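Local coordinates for N-terminal acetyltransferase-like protein (Chaetomium thermophilum, PDB 5NNP), which probably serves as the TPR-repeat auxiliary subunit of an N-terminal acetyltransferase of the NatA type, supporting transfer of acetyl groups to protein N-termini, at residues H82-G85 and I86-T90; H706-V709 and L710-A713. One frame throughout, in Å; residues are numbered along the deposited sequence.

Contact 1 of 2, residues H82-G85 and I86-T90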
loop_
_atom_site.group_PDB
_atom_site.type_symbol
_atom_site.label_atom_id
_atom_site.label_comp_id
_atom_site.label_asym_id
_atom_site.label_seq_id
_atom_site.Cartn_x
_atom_site.Cartn_y
_atom_site.Cartn_z
ATOM N N HIS A 82 27.978 -7.376 20.485
ATOM C CA HIS A 82 27.500 -6.211 19.742
ATOM C C HIS A 82 27.885 -6.292 18.254
ATOM O O HIS A 82 27.035 -6.119 17.384
ATOM C CB HIS A 82 28.049 -4.933 20.376
ATOM C CG HIS A 82 27.383 -3.678 19.911
ATOM N ND1 HIS A 82 27.874 -2.422 20.212
ATOM C CD2 HIS A 82 26.271 -3.475 19.169
ATOM C CE1 HIS A 82 27.090 -1.503 19.680
ATOM N NE2 HIS A 82 26.108 -2.113 19.040
ATOM N N VAL A 83 29.156 -6.574 17.977
ATOM C CA VAL A 83 29.656 -6.740 16.613
ATOM C C VAL A 83 28.882 -7.821 15.852
ATOM O O VAL A 83 28.406 -7.607 14.728
ATOM C CB VAL A 83 31.166 -7.108 16.605
ATOM C CG1 VAL A 83 31.602 -7.557 15.232
ATOM C CG2 VAL A 83 32.004 -5.934 17.058
ATOM N N TYR A 84 28.775 -8.985 16.482
ATOM C CA TYR A 84 28.043 -10.117 15.931
ATOM C C TYR A 84 26.635 -9.680 15.484
ATOM O O TYR A 84 26.172 -10.037 14.403
ATOM C CB TYR A 84 27.980 -11.231 16.982
ATOM C CG TYR A 84 27.757 -12.641 16.459
ATOM C CD1 TYR A 84 28.507 -13.144 15.400
ATOM C CD2 TYR A 84 26.830 -13.493 17.070
ATOM C CE1 TYR A 84 28.314 -14.447 14.935
ATOM C CE2 TYR A 84 26.626 -14.790 16.606
ATOM C CZ TYR A 84 27.369 -15.258 15.543
ATOM O OH TYR A 84 27.178 -16.542 15.099
ATOM N N GLY A 85 25.975 -8.890 16.322
ATOM C CA GLY A 85 24.660 -8.363 16.014
ATOM C C GLY A 85 24.670 -7.411 14.830
ATOM O O GLY A 85 23.844 -7.525 13.921
ATOM N N ILE A 86 25.618 -6.476 14.844
ATOM C CA ILE A 86 25.781 -5.515 13.763
ATOM C C ILE A 86 25.934 -6.199 12.403
ATOM O O ILE A 86 25.290 -5.809 11.437
ATOM C CB ILE A 86 26.992 -4.601 14.030
ATOM C CG1 ILE A 86 26.716 -3.725 15.255
ATOM C CG2 ILE A 86 27.296 -3.724 12.820
ATOM C CD1 ILE A 86 27.919 -2.935 15.715
ATOM N N LEU A 87 26.772 -7.229 12.339
ATOM C CA LEU A 87 26.917 -8.017 11.122
ATOM C C LEU A 87 25.570 -8.588 10.671
ATOM O O LEU A 87 25.131 -8.360 9.540
ATOM C CB LEU A 87 27.933 -9.139 11.337
ATOM C CG LEU A 87 29.331 -8.679 11.766
ATOM C CD1 LEU A 87 30.291 -9.850 11.934
ATOM C CD2 LEU A 87 29.877 -7.683 10.770
ATOM N N TYR A 88 24.917 -9.316 11.573
ATOM C CA TYR A 88 23.593 -9.882 11.331
ATOM C C TYR A 88 22.584 -8.853 10.867
ATOM O O TYR A 88 21.881 -9.066 9.889
ATOM C CB TYR A 88 23.059 -10.545 12.592
ATOM C CG TYR A 88 23.473 -11.980 12.756
ATOM C CD1 TYR A 88 23.388 -12.866 11.696
ATOM C CD2 TYR A 88 23.955 -12.449 13.967
ATOM C CE1 TYR A 88 23.764 -14.187 11.836
ATOM C CE2 TYR A 88 24.334 -13.755 14.115
ATOM C CZ TYR A 88 24.236 -14.627 13.051
ATOM O OH TYR A 88 24.616 -15.949 13.194
ATOM N N ARG A 89 22.500 -7.740 11.581
ATOM C CA ARG A 89 21.575 -6.686 11.197
ATOM C C ARG A 89 21.901 -6.165 9.807
ATOM O O ARG A 89 21.007 -5.822 9.046
ATOM C CB ARG A 89 21.601 -5.545 12.203
ATOM C CG ARG A 89 20.631 -4.467 11.863
ATOM C CD ARG A 89 20.673 -3.369 12.873
ATOM N NE ARG A 89 21.883 -2.574 12.761
ATOM C CZ ARG A 89 22.123 -1.493 13.492
ATOM N NH1 ARG A 89 21.229 -1.096 14.384
ATOM N NH2 ARG A 89 23.251 -0.809 13.333
ATOM N N THR A 90 23.186 -6.116 9.473
ATOM C CA THR A 90 23.608 -5.678 8.151
ATOM C C THR A 90 23.150 -6.645 7.074
ATOM O O THR A 90 22.694 -6.221 6.013
ATOM C CB THR A 90 25.130 -5.535 8.043
ATOM O OG1 THR A 90 25.596 -4.598 9.013
ATOM C CG2 THR A 90 25.501 -5.026 6.673
#
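Y88 packs against Y84 one helical turn earlier, and its atoms can be followed outward from the backbone. Y88 CB lies 3.4 Å from G85 O and slightly farther from Y84 O. CG and CD2 then pass the carbonyl of Y84, with Y88 CD2 3.3 Å from Y84 O. Y88 CE2 is the atom that enters the aromatic contact: it stands over one face of the Y84 ring, displaced toward the rim, at 3.5 Å from Y84 CE2. Y88 CZ follows, near Y84 CZ and OH. With centroids 4.9 Å apart and planes at 67°, the pair is edge-to-face, the Y88 edge directed at the Y84 face. The two side chains run side by side, so Y88 OH ends 3.2 Å from Y84 OH. Y84 sets its ring there by placing CG anti to the backbone N (chi1 -157°).

A second i to i+4 pair joins H82 and I86. I86 CD1 sits over the imidazole face, 4.0 Å from the H82 ring centroid and 20° off the ring normal, a CH-pi contact. V83 CG1 and L87 CD1 make a looser apolar touch. Beneath these pairs, four successive backbone bonds, from I86 N to H82 O through R89 N to G85 O, keep regular helical spacing. Farther on, I86 O accepts from both T90 N and T90 OG1.

Y101 of helix 94-107 meets the H82 ring. V83 touches S48 of helix 44-55; L87 reaches N55 there and F64 and A67 of helix 60-73. Helix 78-90 is thereby packed between helices on several sides, as expected for the first helix of a predicted tetratricopeptide repeat (residues 78-111).

Contact 2 of 2, residues H706-V709 and L710-A713. Unlike the reference sequence in segment 706-709: K708 (reference Asn).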
loop_
_atom_site.group_PDB
_atom_site.type_symbol
_atom_site.label_atom_id
_atom_site.label_comp_id
_atom_site.label_asym_id
_atom_site.label_seq_id
_atom_site.Cartn_x
_atom_site.Cartn_y
_atom_site.Cartn_z
ATOM N N HIS A 706 -16.013 -26.435 -7.585
ATOM C CA HIS A 706 -14.970 -26.012 -8.509
ATOM C C HIS A 706 -14.350 -27.221 -9.203
ATOM O O HIS A 706 -13.961 -28.184 -8.545
ATOM C CB HIS A 706 -13.901 -25.222 -7.761
ATOM C CG HIS A 706 -12.861 -24.604 -8.646
ATOM N ND1 HIS A 706 -12.040 -25.348 -9.468
ATOM C CD2 HIS A 706 -12.494 -23.312 -8.814
ATOM C CE1 HIS A 706 -11.213 -24.537 -10.107
ATOM N NE2 HIS A 706 -11.469 -23.299 -9.726
ATOM N N PRO A 707 -14.258 -27.172 -10.540
ATOM C CA PRO A 707 -13.809 -28.323 -11.338
ATOM C C PRO A 707 -12.427 -28.826 -10.925
ATOM O O PRO A 707 -12.194 -30.033 -10.929
ATOM C CB PRO A 707 -13.780 -27.770 -12.767
ATOM C CG PRO A 707 -14.713 -26.602 -12.739
ATOM C CD PRO A 707 -14.565 -26.002 -11.378
ATOM N N LYS A 708 -11.530 -27.910 -10.568
ATOM C CA LYS A 708 -10.170 -28.288 -10.198
ATOM C C LYS A 708 -10.133 -28.983 -8.839
ATOM O O LYS A 708 -9.407 -29.963 -8.667
ATOM C CB LYS A 708 -9.246 -27.062 -10.188
ATOM C CG LYS A 708 -8.141 -27.083 -11.250
ATOM C CD LYS A 708 -7.240 -28.314 -11.116
ATOM C CE LYS A 708 -6.105 -28.295 -12.134
ATOM N NZ LYS A 708 -5.423 -29.621 -12.256
ATOM N N VAL A 709 -10.908 -28.484 -7.876
ATOM C CA VAL A 709 -10.885 -29.072 -6.536
ATOM C C VAL A 709 -11.493 -30.470 -6.596
ATOM O O VAL A 709 -11.154 -31.341 -5.800
ATOM C CB VAL A 709 -11.635 -28.205 -5.478
ATOM C CG1 VAL A 709 -11.131 -26.759 -5.493
ATOM C CG2 VAL A 709 -13.122 -28.238 -5.710
ATOM N N LEU A 710 -12.382 -30.684 -7.560
ATOM C CA LEU A 710 -13.003 -31.991 -7.745
ATOM C C LEU A 710 -12.000 -32.965 -8.339
ATOM O O LEU A 710 -11.909 -34.127 -7.924
ATOM C CB LEU A 710 -14.229 -31.878 -8.645
ATOM C CG LEU A 710 -15.396 -31.123 -8.016
ATOM C CD1 LEU A 710 -16.570 -31.024 -8.987
ATOM C CD2 LEU A 710 -15.808 -31.799 -6.704
ATOM N N GLU A 711 -11.246 -32.468 -9.313
ATOM C CA GLU A 711 -10.186 -33.226 -9.960
ATOM C C GLU A 711 -9.071 -33.604 -8.980
ATOM O O GLU A 711 -8.675 -34.770 -8.889
ATOM C CB GLU A 711 -9.614 -32.419 -11.122
ATOM C CG GLU A 711 -8.752 -33.211 -12.072
ATOM C CD GLU A 711 -8.106 -32.332 -13.114
ATOM O OE1 GLU A 711 -7.373 -31.386 -12.726
ATOM O OE2 GLU A 711 -8.345 -32.582 -14.319
ATOM N N GLN A 712 -8.575 -32.614 -8.248
ATOM C CA GLN A 712 -7.535 -32.845 -7.252
ATOM C C GLN A 712 -8.026 -33.753 -6.122
ATOM O O GLN A 712 -7.258 -34.554 -5.591
ATOM C CB GLN A 712 -7.030 -31.511 -6.687
ATOM C CG GLN A 712 -6.281 -30.648 -7.708
ATOM C CD GLN A 712 -5.996 -29.243 -7.197
ATOM O OE1 GLN A 712 -6.699 -28.742 -6.323
ATOM N NE2 GLN A 712 -4.962 -28.599 -7.745
ATOM N N ALA A 713 -9.302 -33.636 -5.760
ATOM C CA ALA A 713 -9.891 -34.506 -4.741
ATOM C C ALA A 713 -9.821 -35.969 -5.181
ATOM O O ALA A 713 -9.425 -36.855 -4.417
ATOM C CB ALA A 713 -11.334 -34.100 -4.460
#
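H706 begins the contact through its carbonyl: H706 O accepts L710 N at 3.1 Å and opens the i to i+4 bonding of the helix. The same residue is the N-cap: H706 ND1 accepts K708 N at 2.8 Å, with the donor only 5° out of the imidazole plane. CG anti to the backbone N (chi1 -173°) swings the ring toward that amide, so one residue serves the new helix with both its carbonyl and its side chain. L710 CG also packs 3.3 Å from H706 O.

P707 comes next, the first helical residue. Its carbonyl accepts E711 N.

K708, a lysine where the reference sequence has asparagine, carries the polar side-chain contact. Its chain bends at chi2 (-58°) and then runs extended, which takes NZ across to the carboxylate of E711. K708 NZ and E711 OE1 form a salt bridge of 2.7 Å, the carboxylate oxygen being met nearly along its C-O axis; CD and CE of the lysine lie close to the same oxygen. K708 O meanwhile binds Q712 N at 2.8 Å. Q712 CG rests against this carbonyl, and Q712 NE2 passes 4.1 Å from K708 CD.

V709 closes the segment, V709 O accepting A713 N at 2.9 Å.

Among its neighbours, helix 707-723 rests on the two helices that precede it in the chain. Q712 NE2 is hydrogen-bonded to E681 OE2 and I677 O of helix 673-685, with E681 also a long, weak ion-pair partner of K708 NZ; V709 and A713 meet A699 and L696, respectively, of helix 689-702 with their side chains.

In the fold
Contacts 1 and 2 belong to separate parts of an almost wholly helical chain: their centres lie 49 Å apart, their nearest atoms about 38 Å, and they share no helix. Each is confined to one helix and its immediate start, and each is partly buried. Contact 1 has no exposed residue among those that touch and runs from the middle of its helix to its C-terminal end, with neighbouring helices on several sides; its side-chain chemistry is chiefly aromatic and apolar. Contact 2 opens its helix, where capping and a charge pair prevail; P707, L710 and E711 are exposed, whereas V709, Q712 and A713 are buried. Backbone bonding four residues apart is common to both.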